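Toxin PAU_02230 (Photorhabdus asymbiotica subsp. asymbiotica ATCC 43949, PDB 6HV6) is a bacterial protein toxin whose modelled part combines many helices with a six-stranded antiparallel sheet. Local coordinates at residues A[279-284]-A[290-295]; A[305-310]-A[324-329]. The protein carries 1 engineered substitution. All blocks are in the same frame, centred on the assembly; numbering follows the deposited sequence.

Interaction 1 (A[279-284]-A[290-295]); sequences ISSVRV and TMLISK
Ser-281 and Ser-294 meet hydroxyl to hydroxyl across a beta hairpin, OG to OG at 2.8 Å, on the face of the sheet that also carries Arg-283 and Leu-292. They form a non-hydrogen-bonded antiparallel pair, and in both the hydroxyl is anti to the carbonyl carbon, beside the backbone N. Gln-211 of helix 199-211 bonds Ser-281 OG as well, so this buried hydroxyl has two partners. Leu-292 leans across beside them, its CD1 3.4 Å from Val-282 O and also against Ser-281 CB. Arg-283 can be followed outward from CB, which leaves the strand on this same face. Its CG lies 3.5 Å from the methyl CG2 of Thr-290, and CD passes the same methyl at 3.9 Å. The chain then bends at chi3 (79°) and carries the guanidinium away from the hairpin: NE makes a salt bridge with Asp-285, and NH1 bonds Asn-253. Thr-290 OG1, by contrast, bonds a bound EPE molecule, probably from the crystallisation liquor. The other face is apolar around Val-282, Val-284, Met-291 and Ile-293. Val-282 CB touches Ile-293 CG1 at 3.8 Å, while Val-284 CG1 meets the terminal CE of Met-291 at 3.9 Å. Lys-295 NZ makes a salt bridge with Glu-271. In the plane of the sheet, pairs of backbone hydrogen bonds join Ser-280 to Lys-295, Val-282 to Ile-293 and Val-284 to Met-291. Nearest the turn, Val-284 N reaches Met-291 O at 2.8 Å from 51° above the carbonyl plane, yet its N-H points almost straight at the oxygen. The contact thus has two characters, a serine pair and aliphatic contacts under helix 199-211 and a hydrocarbon patch opposite, while charged ends find partners outside the paired residues.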
ATOM      1  N   ILE A 279     -18.319  17.916  -9.809  1.00 56.20           N
ATOM      2  CA  ILE A 279     -16.914  17.555  -9.613  1.00 53.58           C
ATOM      3  C   ILE A 279     -16.650  17.679  -8.118  1.00 47.52           C
ATOM      4  O   ILE A 279     -16.465  18.787  -7.604  1.00 54.37           O
ATOM      5  CB  ILE A 279     -15.956  18.441 -10.419  1.00 56.23           C
ATOM      6  CG1 ILE A 279     -16.274  18.357 -11.910  1.00 54.62           C
ATOM      7  CG2 ILE A 279     -14.506  18.033 -10.169  1.00 53.41           C
ATOM      8  CD1 ILE A 279     -15.471  19.338 -12.765  1.00 58.55           C
ATOM      9  N   SER A 280     -16.645  16.553  -7.406  1.00 46.22           N
ATOM     10  CA  SER A 280     -16.414  16.623  -5.974  1.00 46.63           C
ATOM     11  C   SER A 280     -15.852  15.300  -5.482  1.00 42.14           C
ATOM     12  O   SER A 280     -15.952  14.262  -6.143  1.00 37.30           O
ATOM     13  CB  SER A 280     -17.693  17.000  -5.217  1.00 56.70           C
ATOM     14  OG  SER A 280     -18.747  16.115  -5.535  1.00 57.85           O
ATOM     15  N   SER A 281     -15.239  15.361  -4.309  1.00 34.62           N
ATOM     16  CA  SER A 281     -14.542  14.218  -3.748  1.00 39.19           C
ATOM     17  C   SER A 281     -14.862  14.127  -2.268  1.00 36.05           C
ATOM     18  O   SER A 281     -15.073  15.139  -1.592  1.00 36.76           O
ATOM     19  CB  SER A 281     -13.028  14.321  -3.954  1.00 43.11           C
ATOM     20  OG  SER A 281     -12.703  14.365  -5.329  1.00 46.10           O
ATOM     21  N   VAL A 282     -14.904  12.893  -1.783  1.00 30.44           N
ATOM     22  CA  VAL A 282     -15.232  12.589  -0.405  1.00 30.52           C
ATOM     23  C   VAL A 282     -14.116  11.709   0.142  1.00 32.04           C
ATOM     24  O   VAL A 282     -13.806  10.660  -0.435  1.00 34.21           O
ATOM     25  CB  VAL A 282     -16.596  11.887  -0.291  1.00 31.55           C
ATOM     26  CG1 VAL A 282     -16.833  11.423   1.119  1.00 31.63           C
ATOM     27  CG2 VAL A 282     -17.728  12.825  -0.747  1.00 35.96           C
ATOM     28  N   ARG A 283     -13.503  12.140   1.235  1.00 31.30           N
ATOM     29  CA  ARG A 283     -12.518  11.316   1.909  1.00 26.79           C
ATOM     30  C   ARG A 283     -13.240  10.250   2.729  1.00 26.92           C
ATOM     31  O   ARG A 283     -14.228  10.543   3.415  1.00 31.68           O
ATOM     32  CB  ARG A 283     -11.619  12.175   2.801  1.00 31.59           C
ATOM     33  CG  ARG A 283     -10.476  11.396   3.472  1.00 33.32           C
ATOM     34  CD  ARG A 283      -9.701  12.257   4.465  1.00 37.08           C
ATOM     35  NE  ARG A 283     -10.429  12.373   5.720  1.00 40.33           N
ATOM     36  CZ  ARG A 283     -10.932  13.496   6.213  1.00 45.65           C
ATOM     37  NH1 ARG A 283     -10.776  14.649   5.572  1.00 47.22           N
ATOM     38  NH2 ARG A 283     -11.588  13.464   7.365  1.00 44.43           N
ATOM     39  N   VAL A 284     -12.760   9.014   2.649  1.00 25.50           N
ATOM     40  CA  VAL A 284     -13.318   7.890   3.404  1.00 30.24           C
ATOM     41  C   VAL A 284     -12.347   7.538   4.524  1.00 28.68           C
ATOM     42  O   VAL A 284     -11.224   7.103   4.259  1.00 30.06           O
ATOM     43  CB  VAL A 284     -13.576   6.664   2.513  1.00 26.76           C
ATOM     44  CG1 VAL A 284     -14.251   5.538   3.335  1.00 25.73           C
ATOM     45  CG2 VAL A 284     -14.472   7.035   1.339  1.00 27.45           C
ATOM     46  N   THR A 290      -7.314   5.238   4.828  1.00 22.63           N
ATOM     47  CA  THR A 290      -8.033   6.332   4.200  1.00 21.73           C
ATOM     48  C   THR A 290      -8.248   5.975   2.742  1.00 26.91           C
ATOM     49  O   THR A 290      -7.365   5.402   2.100  1.00 25.36           O
ATOM     50  CB  THR A 290      -7.266   7.656   4.299  1.00 24.75           C
ATOM     51  OG1 THR A 290      -6.955   7.936   5.664  1.00 29.93           O
ATOM     52  CG2 THR A 290      -8.091   8.819   3.697  1.00 22.56           C
ATOM     53  N   MET A 291      -9.425   6.304   2.226  1.00 25.16           N
ATOM     54  CA  MET A 291      -9.723   6.040   0.832  1.00 21.88           C
ATOM     55  C   MET A 291     -10.450   7.268   0.286  1.00 26.74           C
ATOM     56  O   MET A 291     -10.597   8.285   0.969  1.00 25.63           O
ATOM     57  CB  MET A 291     -10.532   4.744   0.696  1.00 23.48           C
ATOM     58  CG  MET A 291      -9.769   3.465   1.133  1.00 20.59           C
ATOM     59  SD  MET A 291     -10.929   2.145   1.517  1.00 26.29           S
ATOM     60  CE  MET A 291     -11.536   2.713   3.100  1.00 29.09           C
ATOM     61  N   LEU A 292     -10.937   7.168  -0.941  1.00 22.54           N
ATOM     62  CA  LEU A 292     -11.487   8.340  -1.597  1.00 22.87           C
ATOM     63  C   LEU A 292     -12.549   7.896  -2.583  1.00 26.54           C
ATOM     64  O   LEU A 292     -12.363   6.895  -3.283  1.00 24.60           O
ATOM     65  CB  LEU A 292     -10.374   9.111  -2.324  1.00 23.09           C
ATOM     66  CG  LEU A 292     -10.819  10.278  -3.197  1.00 26.62           C
ATOM     67  CD1 LEU A 292     -11.043  11.478  -2.313  1.00 24.94           C
ATOM     68  CD2 LEU A 292      -9.751  10.539  -4.266  1.00 24.89           C
ATOM     69  N   ILE A 293     -13.653   8.640  -2.652  1.00 26.02           N
ATOM     70  CA  ILE A 293     -14.630   8.439  -3.712  1.00 28.11           C
ATOM     71  C   ILE A 293     -14.934   9.788  -4.335  1.00 32.92           C
ATOM     72  O   ILE A 293     -14.958  10.817  -3.648  1.00 31.59           O
ATOM     73  CB  ILE A 293     -15.916   7.736  -3.218  1.00 32.30           C
ATOM     74  CG1 ILE A 293     -16.587   8.514  -2.099  1.00 34.92           C
ATOM     75  CG2 ILE A 293     -15.593   6.333  -2.721  1.00 32.64           C
ATOM     76  CD1 ILE A 293     -17.656   7.694  -1.380  1.00 44.29           C
ATOM     77  N   SER A 294     -15.141   9.787  -5.647  1.00 33.23           N
ATOM     78  CA  SER A 294     -15.243  11.040  -6.370  1.00 36.22           C
ATOM     79  C   SER A 294     -16.266  10.906  -7.480  1.00 32.40           C
ATOM     80  O   SER A 294     -16.579   9.804  -7.940  1.00 41.93           O
ATOM     81  CB  SER A 294     -13.886  11.461  -6.952  1.00 37.23           C
ATOM     82  OG  SER A 294     -12.943  11.688  -5.921  1.00 36.81           O
ATOM     83  N   LYS A 295     -16.782  12.059  -7.894  1.00 34.63           N
ATOM     84  CA  LYS A 295     -17.596  12.214  -9.087  1.00 37.05           C
ATOM     85  C   LYS A 295     -16.878  13.235  -9.958  1.00 41.78           C
ATOM     86  O   LYS A 295     -16.570  14.334  -9.490  1.00 44.46           O
ATOM     87  CB  LYS A 295     -19.012  12.675  -8.714  1.00 44.15           C
ATOM     88  CG  LYS A 295     -19.956  12.947  -9.870  1.00 46.31           C
ATOM     89  CD  LYS A 295     -21.342  13.381  -9.349  1.00 46.98           C
ATOM     90  CE  LYS A 295     -22.340  13.597 -10.472  1.00 51.20           C
ATOM     91  NZ  LYS A 295     -23.692  13.981  -9.945  1.00 54.49           N
TER

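Interaction 2 (A[305-310]-A[324-329]); sequences YVFYDP and AAFFQK
A helix packed on a beta-sheet face makes this contact, with strand 304-309 contributing one phenylalanine and helix 320-334 two. Phe-307 points toward the helix and receives the edge of Phe-327 over one ring face in a T-shaped (edge-to-face) pair, the centroids 5.1 Å apart and the planes at 83°. Phe-327 CD1 does the closest touching, 3.5 Å from Phe-307 CE1 and off-centre toward the rim of the ring. Phe-326 comes instead to the edge of the Phe-307 ring, near its plane: its CE2 lies 3.7 Å from Phe-307 CD2. With CG anti to the backbone N in both helix residues (chi1 178° and 170°), successive rings reach from one turn to two sides of the strand's ring. The contact is wholly apolar, and all three rings are buried. Met-291 and Ile-293 of strand 289-296 touch Phe-307, Phe-326 rests on Ala-315 of strand 313-317 and stacks edge-to-face with Trp-173 of helix 144-176, and Leu-267 touches Phe-327, while Tyr-308 next in the strand packs on helix 199-211.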
ATOM      1  N   TYR A 305     -17.748   7.973 -11.825  1.00 36.50           N
ATOM      2  CA  TYR A 305     -17.762   7.788 -10.379  1.00 34.76           C
ATOM      3  C   TYR A 305     -16.581   6.886 -10.032  1.00 32.41           C
ATOM      4  O   TYR A 305     -16.470   5.778 -10.572  1.00 33.96           O
ATOM      5  CB  TYR A 305     -19.082   7.172  -9.913  1.00 36.06           C
ATOM      6  CG  TYR A 305     -20.290   7.974 -10.381  1.00 39.12           C
ATOM      7  CD1 TYR A 305     -20.875   7.729 -11.619  1.00 41.46           C
ATOM      8  CD2 TYR A 305     -20.799   9.008  -9.611  1.00 39.97           C
ATOM      9  CE1 TYR A 305     -21.954   8.475 -12.065  1.00 44.60           C
ATOM     10  CE2 TYR A 305     -21.888   9.763 -10.050  1.00 43.10           C
ATOM     11  CZ  TYR A 305     -22.451   9.491 -11.278  1.00 45.39           C
ATOM     12  OH  TYR A 305     -23.526  10.226 -11.725  1.00 48.83           O
ATOM     13  N   VAL A 306     -15.700   7.360  -9.155  1.00 30.33           N
ATOM     14  CA  VAL A 306     -14.384   6.739  -8.961  1.00 28.19           C
ATOM     15  C   VAL A 306     -14.211   6.352  -7.499  1.00 31.33           C
ATOM     16  O   VAL A 306     -14.467   7.161  -6.602  1.00 31.96           O
ATOM     17  CB  VAL A 306     -13.238   7.671  -9.396  1.00 27.66           C
ATOM     18  CG1 VAL A 306     -11.868   6.914  -9.340  1.00 25.76           C
ATOM     19  CG2 VAL A 306     -13.488   8.252 -10.776  1.00 31.24           C
ATOM     20  N   PHE A 307     -13.748   5.131  -7.264  1.00 27.07           N
ATOM     21  CA  PHE A 307     -13.326   4.675  -5.942  1.00 24.23           C
ATOM     22  C   PHE A 307     -11.816   4.488  -5.981  1.00 25.44           C
ATOM     23  O   PHE A 307     -11.317   3.671  -6.759  1.00 27.73           O
ATOM     24  CB  PHE A 307     -14.031   3.367  -5.566  1.00 24.66           C
ATOM     25  CG  PHE A 307     -13.511   2.723  -4.295  1.00 25.55           C
ATOM     26  CD1 PHE A 307     -13.157   3.499  -3.193  1.00 24.52           C
ATOM     27  CD2 PHE A 307     -13.394   1.346  -4.198  1.00 23.61           C
ATOM     28  CE1 PHE A 307     -12.683   2.906  -2.024  1.00 22.66           C
ATOM     29  CE2 PHE A 307     -12.929   0.745  -3.030  1.00 24.60           C
ATOM     30  CZ  PHE A 307     -12.567   1.525  -1.948  1.00 26.73           C
ATOM     31  N   TYR A 308     -11.092   5.258  -5.171  1.00 23.18           N
ATOM     32  CA  TYR A 308      -9.638   5.135  -5.046  1.00 22.03           C
ATOM     33  C   TYR A 308      -9.320   4.504  -3.697  1.00 24.73           C
ATOM     34  O   TYR A 308      -9.559   5.118  -2.649  1.00 21.83           O
ATOM     35  CB  TYR A 308      -8.946   6.492  -5.167  1.00 24.29           C
ATOM     36  CG  TYR A 308      -7.442   6.474  -4.865  1.00 25.00           C
ATOM     37  CD1 TYR A 308      -6.633   5.434  -5.300  1.00 23.96           C
ATOM     38  CD2 TYR A 308      -6.842   7.502  -4.158  1.00 25.64           C
ATOM     39  CE1 TYR A 308      -5.265   5.422  -5.052  1.00 19.75           C
ATOM     40  CE2 TYR A 308      -5.468   7.487  -3.898  1.00 18.89           C
ATOM     41  CZ  TYR A 308      -4.702   6.450  -4.345  1.00 24.33           C
ATOM     42  OH  TYR A 308      -3.359   6.442  -4.084  1.00 21.77           O
ATOM     43  N   ASP A 309      -8.808   3.270  -3.723  1.00 22.40           N
ATOM     44  CA  ASP A 309      -8.243   2.649  -2.527  1.00 21.51           C
ATOM     45  C   ASP A 309      -6.733   2.649  -2.668  1.00 19.93           C
ATOM     46  O   ASP A 309      -6.197   1.892  -3.494  1.00 21.33           O
ATOM     47  CB  ASP A 309      -8.757   1.224  -2.337  1.00 19.76           C
ATOM     48  CG  ASP A 309      -8.245   0.567  -1.051  1.00 23.94           C
ATOM     49  OD1 ASP A 309      -7.341   1.105  -0.393  1.00 21.47           O
ATOM     50  OD2 ASP A 309      -8.782  -0.499  -0.688  1.00 24.98           O
ATOM     51  N   PRO A 310      -6.016   3.474  -1.898  1.00 19.79           N
ATOM     52  CA  PRO A 310      -4.543   3.495  -1.982  1.00 18.90           C
ATOM     53  C   PRO A 310      -3.876   2.137  -1.896  1.00 20.45           C
ATOM     54  O   PRO A 310      -2.768   1.985  -2.417  1.00 19.89           O
ATOM     55  CB  PRO A 310      -4.157   4.375  -0.788  1.00 24.80           C
ATOM     56  CG  PRO A 310      -5.289   5.377  -0.720  1.00 18.16           C
ATOM     57  CD  PRO A 310      -6.528   4.531  -1.003  1.00 21.01           C
ATOM     58  N   ALA A 324     -20.836   2.304  -5.795  1.00 35.73           N
ATOM     59  CA  ALA A 324     -21.185   2.095  -4.393  1.00 36.47           C
ATOM     60  C   ALA A 324     -21.318   0.615  -4.057  1.00 37.81           C
ATOM     61  O   ALA A 324     -20.949   0.190  -2.955  1.00 36.15           O
ATOM     62  CB  ALA A 324     -22.483   2.825  -4.064  1.00 36.74           C
ATOM     63  N   ALA A 325     -21.869  -0.183  -4.972  1.00 36.37           N
ATOM     64  CA  ALA A 325     -21.933  -1.620  -4.716  1.00 46.29           C
ATOM     65  C   ALA A 325     -20.529  -2.202  -4.588  1.00 45.47           C
ATOM     66  O   ALA A 325     -20.257  -3.009  -3.693  1.00 34.47           O
ATOM     67  CB  ALA A 325     -22.715  -2.323  -5.824  1.00 43.95           C
ATOM     68  N   PHE A 326     -19.619  -1.769  -5.458  1.00 33.39           N
ATOM     69  CA  PHE A 326     -18.241  -2.243  -5.392  1.00 31.50           C
ATOM     70  C   PHE A 326     -17.582  -1.806  -4.087  1.00 35.73           C
ATOM     71  O   PHE A 326     -16.944  -2.608  -3.402  1.00 32.77           O
ATOM     72  CB  PHE A 326     -17.466  -1.719  -6.598  1.00 31.45           C
ATOM     73  CG  PHE A 326     -16.032  -2.118  -6.604  1.00 33.01           C
ATOM     74  CD1 PHE A 326     -15.672  -3.449  -6.747  1.00 33.50           C
ATOM     75  CD2 PHE A 326     -15.040  -1.165  -6.462  1.00 27.20           C
ATOM     76  CE1 PHE A 326     -14.347  -3.822  -6.750  1.00 32.03           C
ATOM     77  CE2 PHE A 326     -13.698  -1.536  -6.463  1.00 34.71           C
ATOM     78  CZ  PHE A 326     -13.358  -2.864  -6.614  1.00 26.98           C
ATOM     79  N   PHE A 327     -17.740  -0.533  -3.727  1.00 31.35           N
ATOM     80  CA  PHE A 327     -17.174  -0.029  -2.477  1.00 32.11           C
ATOM     81  C   PHE A 327     -17.696  -0.818  -1.279  1.00 31.29           C
ATOM     82  O   PHE A 327     -16.928  -1.178  -0.377  1.00 31.87           O
ATOM     83  CB  PHE A 327     -17.490   1.467  -2.336  1.00 30.94           C
ATOM     84  CG  PHE A 327     -17.157   2.045  -0.986  1.00 31.39           C
ATOM     85  CD1 PHE A 327     -15.892   2.567  -0.730  1.00 28.83           C
ATOM     86  CD2 PHE A 327     -18.112   2.084   0.023  1.00 29.56           C
ATOM     87  CE1 PHE A 327     -15.580   3.095   0.516  1.00 26.19           C
ATOM     88  CE2 PHE A 327     -17.810   2.613   1.271  1.00 31.18           C
ATOM     89  CZ  PHE A 327     -16.539   3.123   1.517  1.00 28.09           C
ATOM     90  N   GLN A 328     -18.997  -1.107  -1.249  1.00 31.11           N
ATOM     91  CA  GLN A 328     -19.530  -1.862  -0.117  1.00 32.36           C
ATOM     92  C   GLN A 328     -18.951  -3.273  -0.070  1.00 38.97           C
ATOM     93  O   GLN A 328     -18.626  -3.781   1.009  1.00 35.15           O
ATOM     94  CB  GLN A 328     -21.057  -1.918  -0.168  1.00 34.83           C
ATOM     95  CG  GLN A 328     -21.639  -2.751   0.974  1.00 46.90           C
ATOM     96  CD  GLN A 328     -23.155  -2.751   1.009  1.00 52.78           C
ATOM     97  OE1 GLN A 328     -23.811  -2.776  -0.033  1.00 54.86           O
ATOM     98  NE2 GLN A 328     -23.719  -2.722   2.212  1.00 51.22           N
ATOM     99  N   LYS A 329     -18.820  -3.923  -1.226  1.00 32.57           N
ATOM    100  CA  LYS A 329     -18.203  -5.246  -1.259  1.00 41.34           C
ATOM    101  C   LYS A 329     -16.771  -5.195  -0.729  1.00 42.58           C
ATOM    102  O   LYS A 329     -16.333  -6.095  -0.003  1.00 31.35           O
ATOM    103  CB  LYS A 329     -18.242  -5.790  -2.688  1.00 39.21           C
ATOM    104  CG  LYS A 329     -17.629  -7.161  -2.865  1.00 45.74           C
ATOM    105  CD  LYS A 329     -17.909  -7.701  -4.261  1.00 50.31           C
ATOM    106  CE  LYS A 329     -17.107  -6.974  -5.341  1.00 42.97           C
ATOM    107  NZ  LYS A 329     -17.501  -7.436  -6.714  1.00 44.23           N
TER

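The two contacts have centres 10 Å apart and come in series along the chain: the hairpin of interaction 1 closes before interaction 2 begins. They share the six-stranded antiparallel sheet, in which strand 289-296 is the neighbour of both 280-286 and 304-309. Probable backbone hydrogen bonds join them directly, from Tyr-308 N to Leu-292 O at 2.8 Å and from Val-306 N to Ser-294 O at 2.9 Å. Interaction 1 is pairing within the sheet, interaction 2 its packing under a helix. Helix 320-334 thus faces the apolar side of the hairpin, with helix 199-211 on the other, giving a sheet layered between helices.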